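Local coordinates for molybdopterin biosynthesis protein (Mycobacterium abscessus, PDB 3TCR) that probably binds molybdopterin or its precursor through a MoCF-type domain and takes part in the biosynthesis of the molybdenum cofactor, at residues 158-162 against 163-167; 181-184 against 185-189. All coordinates share one frame; numbering follows the deposited sequence.

Contact 1 (158-162 against 163-167); sequences AGISG and STLVV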
loop_
_atom_site.group_PDB
_atom_site.type_symbol
_atom_site.label_atom_id
_atom_site.label_comp_id
_atom_site.label_asym_id
_atom_site.label_seq_id
_atom_site.Cartn_x
_atom_site.Cartn_y
_atom_site.Cartn_z
ATOM N N ALA A 158 -6.164 -7.519 -4.134
ATOM C CA ALA A 158 -6.696 -8.656 -3.403
ATOM C C ALA A 158 -7.834 -8.213 -2.503
ATOM O O ALA A 158 -7.822 -7.096 -1.966
ATOM C CB ALA A 158 -5.607 -9.342 -2.576
ATOM N N GLY A 159 -8.802 -9.095 -2.307
ATOM C CA GLY A 159 -9.955 -8.772 -1.469
ATOM C C GLY A 159 -11.030 -9.842 -1.455
ATOM O O GLY A 159 -10.819 -10.939 -2.012
ATOM N N ILE A 160 -12.162 -9.523 -0.788
ATOM C CA ILE A 160 -13.297 -10.431 -0.661
ATOM C C ILE A 160 -14.376 -9.906 -1.580
ATOM O O ILE A 160 -14.694 -8.716 -1.546
ATOM C CB ILE A 160 -13.879 -10.485 0.767
ATOM C CG1 ILE A 160 -12.836 -10.951 1.794
ATOM C CG2 ILE A 160 -15.123 -11.380 0.857
ATOM C CD1 ILE A 160 -12.286 -12.345 1.528
ATOM N N SER A 161 -14.928 -10.795 -2.404
ATOM C CA SER A 161 -16.094 -10.513 -3.196
ATOM C C SER A 161 -17.137 -11.591 -2.878
ATOM O O SER A 161 -16.901 -12.767 -3.136
ATOM C CB SER A 161 -15.717 -10.544 -4.678
ATOM O OG SER A 161 -16.781 -10.125 -5.511
ATOM N N GLY A 162 -18.278 -11.192 -2.316
ATOM C CA GLY A 162 -19.259 -12.165 -1.866
ATOM C C GLY A 162 -18.654 -13.053 -0.772
ATOM O O GLY A 162 -18.271 -12.559 0.304
ATOM N N SER A 163 -18.590 -14.365 -1.020
ATOM C CA SER A 163 -17.924 -15.294 -0.082
ATOM C C SER A 163 -16.550 -15.738 -0.587
ATOM O O SER A 163 -15.947 -16.650 -0.001
ATOM C CB SER A 163 -18.776 -16.536 0.170
ATOM O OG SER A 163 -18.830 -17.421 -0.946
ATOM N N THR A 164 -16.049 -15.066 -1.627
ATOM C CA THR A 164 -14.833 -15.453 -2.316
ATOM C C THR A 164 -13.634 -14.533 -2.040
ATOM O O THR A 164 -13.736 -13.296 -2.126
ATOM C CB THR A 164 -15.106 -15.492 -3.839
ATOM O OG1 THR A 164 -16.264 -16.311 -4.076
ATOM C CG2 THR A 164 -13.901 -16.050 -4.621
ATOM N N LEU A 165 -12.507 -15.136 -1.682
ATOM C CA LEU A 165 -11.234 -14.424 -1.657
ATOM C C LEU A 165 -10.652 -14.421 -3.096
ATOM O O LEU A 165 -10.540 -15.469 -3.706
ATOM C CB LEU A 165 -10.264 -15.079 -0.661
ATOM C CG LEU A 165 -8.841 -14.543 -0.522
ATOM C CD1 LEU A 165 -8.832 -13.076 -0.123
ATOM C CD2 LEU A 165 -8.032 -15.438 0.446
ATOM N N VAL A 166 -10.345 -13.224 -3.608
ATOM C CA VAL A 166 -9.842 -12.997 -4.955
ATOM C C VAL A 166 -8.470 -12.330 -4.860
ATOM O O VAL A 166 -8.323 -11.298 -4.194
ATOM C CB VAL A 166 -10.799 -12.107 -5.787
ATOM C CG1 VAL A 166 -10.319 -12.031 -7.243
ATOM C CG2 VAL A 166 -12.250 -12.624 -5.682
ATOM N N VAL A 167 -7.474 -12.933 -5.515
ATOM C CA VAL A 167 -6.097 -12.449 -5.497
ATOM C C VAL A 167 -5.463 -12.486 -6.903
ATOM O O VAL A 167 -5.436 -13.542 -7.570
ATOM C CB VAL A 167 -5.236 -13.297 -4.522
ATOM C CG1 VAL A 167 -3.817 -12.718 -4.372
ATOM C CG2 VAL A 167 -5.953 -13.446 -3.148
#

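Contact 2 (181-184 against 185-189); sequences ATLT and PMAIQ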
loop_
_atom_site.group_PDB
_atom_site.type_symbol
_atom_site.label_atom_id
_atom_site.label_comp_id
_atom_site.label_asym_id
_atom_site.label_seq_id
_atom_site.Cartn_x
_atom_site.Cartn_y
_atom_site.Cartn_z
ATOM N N ALA A 181 3.528 -19.086 -2.580
ATOM C CA ALA A 181 4.133 -19.392 -1.261
ATOM C C ALA A 181 3.705 -18.351 -0.196
ATOM O O ALA A 181 3.455 -18.695 0.960
ATOM C CB ALA A 181 5.673 -19.498 -1.343
ATOM N N THR A 182 3.580 -17.103 -0.608
ATOM C CA THR A 182 3.123 -16.019 0.274
ATOM C C THR A 182 1.611 -16.114 0.529
ATOM O O THR A 182 1.148 -15.988 1.653
ATOM C CB THR A 182 3.459 -14.642 -0.337
ATOM O OG1 THR A 182 4.872 -14.481 -0.374
ATOM C CG2 THR A 182 2.858 -13.507 0.475
ATOM N N LEU A 183 0.865 -16.396 -0.525
ATOM C CA LEU A 183 -0.587 -16.337 -0.488
ATOM C C LEU A 183 -1.251 -17.477 0.240
ATOM O O LEU A 183 -2.220 -17.264 0.970
ATOM C CB LEU A 183 -1.168 -16.303 -1.902
ATOM C CG LEU A 183 -2.676 -16.589 -1.974
ATOM C CD1 LEU A 183 -3.423 -15.452 -1.274
ATOM C CD2 LEU A 183 -3.102 -16.722 -3.419
ATOM N N THR A 184 -0.825 -18.705 -0.026
ATOM C CA THR A 184 -1.622 -19.836 0.443
ATOM C C THR A 184 -1.785 -19.934 1.961
ATOM O O THR A 184 -2.864 -20.263 2.419
ATOM C CB THR A 184 -1.218 -21.178 -0.181
ATOM O OG1 THR A 184 0.149 -21.497 0.101
ATOM C CG2 THR A 184 -1.470 -21.161 -1.718
ATOM N N PRO A 185 -0.747 -19.614 2.758
ATOM C CA PRO A 185 -1.072 -19.636 4.216
ATOM C C PRO A 185 -2.061 -18.545 4.619
ATOM O O PRO A 185 -2.868 -18.748 5.503
ATOM C CB PRO A 185 0.273 -19.442 4.912
ATOM C CG PRO A 185 1.307 -19.657 3.860
ATOM C CD PRO A 185 0.672 -19.349 2.510
ATOM N N MET A 186 -2.000 -17.397 3.970
ATOM C CA MET A 186 -2.934 -16.310 4.258
ATOM C C MET A 186 -4.362 -16.716 3.884
ATOM O O MET A 186 -5.312 -16.506 4.659
ATOM C CB MET A 186 -2.530 -15.041 3.516
ATOM C CG MET A 186 -1.197 -14.450 3.971
ATOM S SD MET A 186 -0.653 -13.035 2.951
ATOM C CE MET A 186 -0.977 -11.778 4.163
ATOM N N ALA A 187 -4.497 -17.326 2.716
ATOM C CA ALA A 187 -5.791 -17.759 2.219
ATOM C C ALA A 187 -6.397 -18.827 3.123
ATOM O O ALA A 187 -7.592 -18.760 3.428
ATOM C CB ALA A 187 -5.685 -18.269 0.778
ATOM N N ILE A 188 -5.587 -19.800 3.554
ATOM C CA ILE A 188 -6.040 -20.817 4.514
ATOM C C ILE A 188 -6.586 -20.135 5.777
ATOM O O ILE A 188 -7.677 -20.447 6.221
ATOM C CB ILE A 188 -4.916 -21.828 4.845
ATOM C CG1 ILE A 188 -4.621 -22.721 3.607
ATOM C CG2 ILE A 188 -5.239 -22.698 6.081
ATOM C CD1 ILE A 188 -3.360 -23.594 3.738
ATOM N N GLN A 189 -5.876 -19.134 6.300
ATOM C CA GLN A 189 -6.315 -18.479 7.524
ATOM C C GLN A 189 -7.610 -17.689 7.355
ATOM O O GLN A 189 -8.424 -17.636 8.270
ATOM C CB GLN A 189 -5.211 -17.597 8.112
ATOM C CG GLN A 189 -4.271 -18.391 9.013
ATOM C CD GLN A 189 -2.872 -17.807 9.105
ATOM O OE1 GLN A 189 -2.359 -17.192 8.146
ATOM N NE2 GLN A 189 -2.234 -17.996 10.266
#

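Contact 1 (158-162 against 163-167)
G159 and V166 face each other as a hydrogen-bonded pair of an antiparallel hairpin. V166 N reaches G159 O at 2.8 Å and nearly straight, with an N-H...O angle of 176°, while G159 N returns to V166 O at 2.9 Å. Nearer the bend, the S161 and T164 pair is less even: S161 N lies in the carbonyl plane of T164 O at 2.8 Å, whereas T164 N stands above the plane of S161 O. That last bond closes a tight type II' turn, S161 to T164, with G162 at its first corner at positive phi (62°). Between the bonded pairs, I160 CA makes a bent CA-H...O contact with T164 O, 3.2 Å.

I160 and L165 meet on the face they share with A158 and V167. The I160 side chain folds back so that its CD1 lies 3.9 Å from L165 CD1. L165 CG, set opposite its own backbone N (chi1 177°), carries the branch along the strand toward V167, and L165 CD1 then turns to the partner strand, 3.5 Å from G159 O. Farther along, A158 CB meets V167 CG2 at 4.2 Å. I135 of helix 133-145 packs over A158, L165 and V167.

On the other face S161 CB approaches V166 CG2. The hydroxyls of S161 and T164 bond to L127 O and V103 O, and D129 OD2 accepts from G162 N. Inward backbone groups thus bond within the hairpin and outward ones to neighbours, I160 with D129 and R130, L165 with D104 and V106, while one face remains apolar for helix packing.

Contact 2 (181-184 against 185-189)
L183 O accepts the backbone bond from A187 N at 2.9 Å, with an N-H...O angle of 163°. Two carbons crowd the same oxygen: M186 CB at 3.4 Å and A187 CB at 3.6 Å. The next bond in the series, I188 N to T184 O, is 3.0 Å long. I188 swings CG1 beside its own backbone N (chi1 -69°), which brings this carbon within 3.2 Å of T184 O and lays the side chain alongside the carbonyl.

Both bonds belong to the i to i+4 hydrogen-bond series of helix 173-196, which a proline interrupts. P185 has no N-H to give A181 O, and its ring occupies that place instead, with CD 3.3 Å from A181 O. The helix is kinked here, and regular i to i+4 bonding is found again from A187 N onward.

T184 sets its hydroxyl beside the proline ring, OG1 lying obliquely off the N-CD edge of P185 and 3.3 Å from its CD. The chi1 of 59° places OG1 between the backbone N and the carbonyl carbon of T184. From there the hydroxyl also makes a side-chain hydrogen bond, T184 OG1 to M180 O, back to the carbonyl four residues earlier.

L183 and A187 line the buried side of the helix, L183 CD1 touching A187 CB. M186 extends its chain past T182 and bends at the thioether, SD lying 3.7 Å from T182 O. Its side chain also packs on L153 of the second subunit, another copy of this protein, while T182 leans on A138 of helix 133-145.

How the contacts relate
Contact 1 comes first along the chain and contact 2 follows, strand 164-169 leading directly to helix 173-196. Their centres are 13 Å apart. The hairpin of 158-167 belongs to a mixed six-stranded sheet, where strand 164-169 lies between 105-109 and 158-161; the helical turns of 181-189 lie across one face of that sheet. The two contacts meet directly: L165 CD2 is 3.7 Å from A187 CA, and V167 CG2 the same distance from L183 CD1. One side of the hairpin thus becomes the floor for the helix, within the probable molybdopterin-binding domain.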